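Local coordinates for interleukin-2 receptor subunit beta (Mus musculus, PDB 6DG5), which probably serves as the signalling beta subunit of the interleukin-2 receptor, binding interleukin-2, taking part in receptor-mediated endocytosis and passing on mitogenic signals, at residues Y139-W153 with T177-R189. Sequence-based numbering, arbitrary orientation.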
loop_
_atom_site.group_PDB
_atom_site.type_symbol
_atom_site.label_atom_id
_atom_site.label_comp_id
_atom_site.label_asym_id
_atom_site.label_seq_id
_atom_site.Cartn_x
_atom_site.Cartn_y
_atom_site.Cartn_z
ATOM N N TYR B 139 0.481 -0.110 -4.658
ATOM C CA TYR B 139 -0.518 -0.427 -5.670
ATOM C C TYR B 139 0.046 -0.385 -7.086
ATOM O O TYR B 139 -0.717 -0.204 -8.042
ATOM C CB TYR B 139 -1.708 0.527 -5.551
ATOM C CG TYR B 139 -2.494 0.366 -4.271
ATOM C CD1 TYR B 139 -3.513 -0.571 -4.177
ATOM C CD2 TYR B 139 -2.218 1.151 -3.158
ATOM C CE1 TYR B 139 -4.236 -0.722 -3.011
ATOM C CE2 TYR B 139 -2.937 1.006 -1.985
ATOM C CZ TYR B 139 -3.945 0.067 -1.919
ATOM O OH TYR B 139 -4.668 -0.088 -0.760
ATOM N N LEU B 140 1.355 -0.563 -7.243
ATOM C CA LEU B 140 1.966 -0.468 -8.561
ATOM C C LEU B 140 1.523 -1.617 -9.455
ATOM O O LEU B 140 1.329 -2.747 -9.000
ATOM C CB LEU B 140 3.489 -0.457 -8.443
ATOM C CG LEU B 140 4.112 0.857 -7.974
ATOM C CD1 LEU B 140 5.607 0.693 -7.754
ATOM C CD2 LEU B 140 3.830 1.963 -8.975
ATOM N N GLU B 141 1.363 -1.315 -10.741
ATOM C CA GLU B 141 0.939 -2.283 -11.740
ATOM C C GLU B 141 1.715 -2.009 -13.017
ATOM O O GLU B 141 1.994 -0.853 -13.339
ATOM C CB GLU B 141 -0.568 -2.186 -11.997
ATOM C CG GLU B 141 -1.205 -3.452 -12.532
ATOM C CD GLU B 141 -2.720 -3.390 -12.499
ATOM O OE1 GLU B 141 -3.302 -2.620 -13.292
ATOM O OE2 GLU B 141 -3.326 -4.100 -11.669
ATOM N N PHE B 142 2.066 -3.068 -13.742
ATOM C CA PHE B 142 2.912 -2.933 -14.917
ATOM C C PHE B 142 2.295 -3.640 -16.112
ATOM O O PHE B 142 1.659 -4.690 -15.969
ATOM C CB PHE B 142 4.313 -3.486 -14.655
ATOM C CG PHE B 142 5.085 -2.707 -13.633
ATOM C CD1 PHE B 142 5.800 -1.582 -14.000
ATOM C CD2 PHE B 142 5.093 -3.100 -12.305
ATOM C CE1 PHE B 142 6.513 -0.863 -13.064
ATOM C CE2 PHE B 142 5.803 -2.384 -11.364
ATOM C CZ PHE B 142 6.514 -1.262 -11.744
ATOM N N GLU B 143 2.491 -3.051 -17.289
ATOM C CA GLU B 143 2.064 -3.625 -18.558
ATOM C C GLU B 143 3.205 -3.471 -19.551
ATOM O O GLU B 143 3.699 -2.358 -19.763
ATOM C CB GLU B 143 0.800 -2.941 -19.087
ATOM C CG GLU B 143 -0.424 -3.839 -19.171
ATOM C CD GLU B 143 -1.569 -3.191 -19.929
ATOM O OE1 GLU B 143 -1.326 -2.182 -20.625
ATOM O OE2 GLU B 143 -2.711 -3.690 -19.829
ATOM N N ALA B 144 3.624 -4.581 -20.150
ATOM C CA ALA B 144 4.677 -4.581 -21.154
ATOM C C ALA B 144 4.138 -5.132 -22.467
ATOM O O ALA B 144 3.184 -5.917 -22.484
ATOM C CB ALA B 144 5.889 -5.405 -20.695
ATOM N N ARG B 145 4.752 -4.716 -23.572
ATOM C CA ARG B 145 4.393 -5.235 -24.885
ATOM C C ARG B 145 5.648 -5.644 -25.642
ATOM O O ARG B 145 6.615 -4.880 -25.716
ATOM C CB ARG B 145 3.576 -4.219 -25.697
ATOM C CG ARG B 145 4.222 -2.863 -25.930
ATOM C CD ARG B 145 3.280 -1.985 -26.741
ATOM N NE ARG B 145 3.828 -0.664 -27.030
ATOM C CZ ARG B 145 3.183 0.268 -27.726
ATOM N NH1 ARG B 145 1.970 0.019 -28.200
ATOM N NH2 ARG B 145 3.747 1.446 -27.947
ATOM N N ARG B 146 5.621 -6.853 -26.195
ATOM C CA ARG B 146 6.735 -7.433 -26.933
ATOM C C ARG B 146 6.387 -7.462 -28.415
ATOM O O ARG B 146 5.339 -7.993 -28.796
ATOM C CB ARG B 146 7.035 -8.846 -26.429
ATOM C CG ARG B 146 8.112 -9.582 -27.205
ATOM C CD ARG B 146 7.923 -11.093 -27.131
ATOM N NE ARG B 146 6.847 -11.555 -28.006
ATOM C CZ ARG B 146 5.630 -11.896 -27.589
ATOM N NH1 ARG B 146 5.325 -11.837 -26.300
ATOM N NH2 ARG B 146 4.718 -12.303 -28.461
ATOM N N ARG B 147 7.257 -6.896 -29.248
ATOM C CA ARG B 147 7.029 -6.877 -30.682
ATOM C C ARG B 147 8.240 -7.430 -31.416
ATOM O O ARG B 147 9.374 -7.347 -30.937
ATOM C CB ARG B 147 6.708 -5.461 -31.197
ATOM C CG ARG B 147 7.913 -4.609 -31.572
ATOM C CD ARG B 147 7.481 -3.411 -32.407
ATOM N NE ARG B 147 8.581 -2.491 -32.681
ATOM C CZ ARG B 147 8.478 -1.414 -33.456
ATOM N NH1 ARG B 147 7.323 -1.124 -34.039
ATOM N NH2 ARG B 147 9.528 -0.628 -33.650
ATOM N N LEU B 148 7.977 -8.009 -32.583
ATOM C CA LEU B 148 9.036 -8.480 -33.465
ATOM C C LEU B 148 9.641 -7.295 -34.209
ATOM O O LEU B 148 8.940 -6.332 -34.536
ATOM C CB LEU B 148 8.474 -9.499 -34.456
ATOM C CG LEU B 148 9.220 -10.815 -34.674
ATOM C CD1 LEU B 148 9.253 -11.620 -33.394
ATOM C CD2 LEU B 148 8.563 -11.611 -35.788
ATOM N N LEU B 149 10.946 -7.357 -34.463
ATOM C CA LEU B 149 11.599 -6.259 -35.160
ATOM C C LEU B 149 11.072 -6.142 -36.583
ATOM O O LEU B 149 11.066 -7.118 -37.341
ATOM C CB LEU B 149 13.120 -6.454 -35.178
ATOM C CG LEU B 149 13.904 -5.610 -34.171
ATOM C CD1 LEU B 149 15.329 -5.384 -34.654
ATOM C CD2 LEU B 149 13.208 -4.283 -33.906
ATOM N N GLY B 150 10.630 -4.935 -36.942
ATOM C CA GLY B 150 9.990 -4.663 -38.205
ATOM C C GLY B 150 8.478 -4.592 -38.116
ATOM O O GLY B 150 7.847 -3.907 -38.930
ATOM N N HIS B 151 7.889 -5.272 -37.137
ATOM C CA HIS B 151 6.446 -5.285 -36.969
ATOM C C HIS B 151 5.995 -4.039 -36.208
ATOM O O HIS B 151 6.795 -3.163 -35.866
ATOM C CB HIS B 151 6.009 -6.564 -36.258
ATOM C CG HIS B 151 6.286 -7.814 -37.034
ATOM N ND1 HIS B 151 7.496 -8.058 -37.648
ATOM C CD2 HIS B 151 5.512 -8.895 -37.287
ATOM C CE1 HIS B 151 7.454 -9.234 -38.249
ATOM N NE2 HIS B 151 6.262 -9.763 -38.045
ATOM N N SER B 152 4.697 -3.952 -35.939
ATOM C CA SER B 152 4.096 -2.763 -35.354
ATOM C C SER B 152 3.878 -2.937 -33.855
ATOM O O SER B 152 3.750 -4.053 -33.347
ATOM C CB SER B 152 2.763 -2.444 -36.037
ATOM O OG SER B 152 2.090 -1.392 -35.369
ATOM N N TRP B 153 3.833 -1.801 -33.149
ATOM C CA TRP B 153 3.544 -1.822 -31.718
ATOM C C TRP B 153 2.079 -2.123 -31.443
ATOM O O TRP B 153 1.751 -2.676 -30.387
ATOM C CB TRP B 153 3.937 -0.493 -31.072
ATOM C CG TRP B 153 5.409 -0.359 -30.802
ATOM C CD1 TRP B 153 6.260 0.571 -31.329
ATOM C CD2 TRP B 153 6.202 -1.185 -29.939
ATOM N NE1 TRP B 153 7.531 0.377 -30.843
ATOM C CE2 TRP B 153 7.523 -0.695 -29.989
ATOM C CE3 TRP B 153 5.923 -2.290 -29.130
ATOM C CZ2 TRP B 153 8.561 -1.272 -29.259
ATOM C CZ3 TRP B 153 6.954 -2.860 -28.407
ATOM C CH2 TRP B 153 8.256 -2.350 -28.477
ATOM N N THR B 177 16.377 -14.299 -32.977
ATOM C CA THR B 177 15.296 -13.407 -33.368
ATOM C C THR B 177 15.354 -12.149 -32.515
ATOM O O THR B 177 15.596 -12.222 -31.307
ATOM C CB THR B 177 13.932 -14.094 -33.215
ATOM O OG1 THR B 177 13.899 -15.276 -34.024
ATOM C CG2 THR B 177 12.809 -13.164 -33.641
ATOM N N SER B 178 15.138 -10.998 -33.147
ATOM C CA SER B 178 15.250 -9.703 -32.489
ATOM C C SER B 178 13.874 -9.198 -32.071
ATOM O O SER B 178 12.939 -9.187 -32.878
ATOM C CB SER B 178 15.923 -8.686 -33.412
ATOM O OG SER B 178 17.223 -9.110 -33.780
ATOM N N TYR B 179 13.763 -8.766 -30.817
ATOM C CA TYR B 179 12.519 -8.266 -30.256
ATOM C C TYR B 179 12.712 -6.853 -29.719
ATOM O O TYR B 179 13.836 -6.392 -29.503
ATOM C CB TYR B 179 12.011 -9.170 -29.123
ATOM C CG TYR B 179 11.818 -10.622 -29.497
ATOM C CD1 TYR B 179 12.874 -11.522 -29.435
ATOM C CD2 TYR B 179 10.574 -11.098 -29.890
ATOM C CE1 TYR B 179 12.699 -12.851 -29.765
ATOM C CE2 TYR B 179 10.389 -12.427 -30.219
ATOM C CZ TYR B 179 11.455 -13.298 -30.158
ATOM O OH TYR B 179 11.272 -14.620 -30.488
ATOM N N GLU B 180 11.588 -6.176 -29.487
ATOM C CA GLU B 180 11.560 -4.849 -28.887
ATOM C C GLU B 180 10.471 -4.825 -27.826
ATOM O O GLU B 180 9.381 -5.366 -28.034
ATOM C CB GLU B 180 11.310 -3.764 -29.945
ATOM C CG GLU B 180 12.131 -2.492 -29.760
ATOM C CD GLU B 180 12.058 -1.569 -30.967
ATOM O OE1 GLU B 180 11.501 -1.985 -32.006
ATOM O OE2 GLU B 180 12.559 -0.426 -30.878
ATOM N N VAL B 181 10.768 -4.209 -26.684
ATOM C CA VAL B 181 9.896 -4.271 -25.514
ATOM C C VAL B 181 9.740 -2.882 -24.908
ATOM O O VAL B 181 10.721 -2.146 -24.758
ATOM C CB VAL B 181 10.442 -5.266 -24.465
ATOM C CG1 VAL B 181 9.817 -5.012 -23.103
ATOM C CG2 VAL B 181 10.169 -6.693 -24.904
ATOM N N GLN B 182 8.501 -2.530 -24.562
ATOM C CA GLN B 182 8.186 -1.321 -23.820
ATOM C C GLN B 182 7.337 -1.686 -22.613
ATOM O O GLN B 182 6.517 -2.605 -22.674
ATOM C CB GLN B 182 7.427 -0.304 -24.677
ATOM C CG GLN B 182 8.236 0.317 -25.798
ATOM C CD GLN B 182 7.460 1.393 -26.535
ATOM O OE1 GLN B 182 6.413 1.126 -27.126
ATOM N NE2 GLN B 182 7.964 2.621 -26.491
ATOM N N VAL B 183 7.530 -0.952 -21.514
ATOM C CA VAL B 183 6.810 -1.186 -20.267
ATOM C C VAL B 183 6.177 0.120 -19.807
ATOM O O VAL B 183 6.645 1.210 -20.148
ATOM C CB VAL B 183 7.736 -1.764 -19.171
ATOM C CG1 VAL B 183 6.924 -2.457 -18.094
ATOM C CG2 VAL B 183 8.754 -2.724 -19.774
ATOM N N ARG B 184 5.093 0.003 -19.041
ATOM C CA ARG B 184 4.433 1.161 -18.455
ATOM C C ARG B 184 3.851 0.776 -17.099
ATOM O O ARG B 184 3.710 -0.406 -16.776
ATOM C CB ARG B 184 3.344 1.721 -19.378
ATOM C CG ARG B 184 2.280 0.722 -19.783
ATOM C CD ARG B 184 1.290 1.367 -20.735
ATOM N NE ARG B 184 0.121 0.526 -20.978
ATOM C CZ ARG B 184 -0.943 0.920 -21.671
ATOM N NH1 ARG B 184 -0.983 2.141 -22.186
ATOM N NH2 ARG B 184 -1.967 0.095 -21.846
ATOM N N VAL B 185 3.503 1.797 -16.310
ATOM C CA VAL B 185 3.186 1.622 -14.896
ATOM C C VAL B 185 1.921 2.398 -14.540
ATOM O O VAL B 185 1.591 3.408 -15.166
ATOM C CB VAL B 185 4.382 2.059 -14.013
ATOM C CG1 VAL B 185 4.658 3.549 -14.166
ATOM C CG2 VAL B 185 4.158 1.694 -12.552
ATOM N N LYS B 186 1.210 1.912 -13.519
ATOM C CA LYS B 186 -0.029 2.523 -13.052
ATOM C C LYS B 186 -0.282 2.078 -11.616
ATOM O O LYS B 186 0.263 1.070 -11.157
ATOM C CB LYS B 186 -1.209 2.144 -13.957
ATOM C CG LYS B 186 -2.452 3.006 -13.802
ATOM C CD LYS B 186 -3.489 2.668 -14.867
ATOM C CE LYS B 186 -4.556 1.712 -14.343
ATOM N NZ LYS B 186 -3.985 0.577 -13.556
ATOM N N ALA B 187 -1.111 2.850 -10.910
ATOM C CA ALA B 187 -1.523 2.536 -9.542
ATOM C C ALA B 187 -3.047 2.518 -9.488
ATOM O O ALA B 187 -3.691 3.564 -9.632
ATOM C CB ALA B 187 -0.951 3.545 -8.545
ATOM N N GLN B 188 -3.623 1.340 -9.266
ATOM C CA GLN B 188 -5.072 1.153 -9.372
ATOM C C GLN B 188 -5.734 1.146 -7.990
ATOM O O GLN B 188 -6.411 0.203 -7.578
ATOM C CB GLN B 188 -5.384 -0.117 -10.174
ATOM C CG GLN B 188 -5.051 -1.469 -9.521
ATOM C CD GLN B 188 -3.582 -1.657 -9.213
ATOM O OE1 GLN B 188 -2.717 -1.109 -9.893
ATOM N NE2 GLN B 188 -3.291 -2.434 -8.174
ATOM N N ARG B 189 -5.552 2.253 -7.268
ATOM C CA ARG B 189 -6.254 2.430 -6.000
ATOM C C ARG B 189 -7.746 2.636 -6.233
ATOM O O ARG B 189 -8.576 1.836 -5.783
ATOM C CB ARG B 189 -5.665 3.613 -5.229
ATOM C CG ARG B 189 -6.495 4.030 -4.023
ATOM C CD ARG B 189 -6.316 3.080 -2.850
ATOM N NE ARG B 189 -5.248 3.511 -1.950
ATOM C CZ ARG B 189 -5.427 4.328 -0.917
ATOM N NH1 ARG B 189 -4.401 4.664 -0.145
ATOM N NH2 ARG B 189 -6.633 4.812 -0.650
#
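Q182 OE1 takes two bonds from R145, at 2.8 Å from R145 NH2 and 3.1 Å from R145 NE. The guanidinium and amide planes lie 12° apart. The pair belongs to the antiparallel strands 140-148 and 178-187, neighbours in the four-stranded sheet of the fibronectin type III domain nearer the membrane. Hydrogen-bonded pairs E141-K186, E143-R184, R145-Q182 and R147-E180 put their side chains on one face of the sheet. There R184 forms a side-on salt bridge, its NH2 2.7 Å from E143 OE1 and its NE bonded to the same oxygen. R147 makes a like salt bridge with E180, but NE and NH2 both reach OE1 from above the carboxylate plane. R145 and R184 place CG between the backbone N and the carbonyl carbon (chi1 57° and 56°) and run extended to NE, alongside their partners. W153 is sandwiched: R147 CD lies over one ring face and Q182 OE1 over the opposite one.

R145 also makes a cation-pi contact with W198, and R184 and K186 make one each with W195. Both tryptophans belong to the WSXWS motif, so this face carries the ladder of tryptophans and arginines known from type I cytokine receptors. S199 and S196 of the motif bond through OG to the backbone N of V183 and V185. The other face is apolar over much of its length. F142 CE1 packs 3.5 Å from V185 CG2, and L140 CD2 meets the same methyl. Beyond the L140-A187 pair, R189 CD, in a poorly ordered side chain, lies over one Y139 ring face. At the opposite end of the strand pair, a type II beta turn runs from L148 to H151, and L148 CD1 touches Y179 CE2 at 3.5 Å.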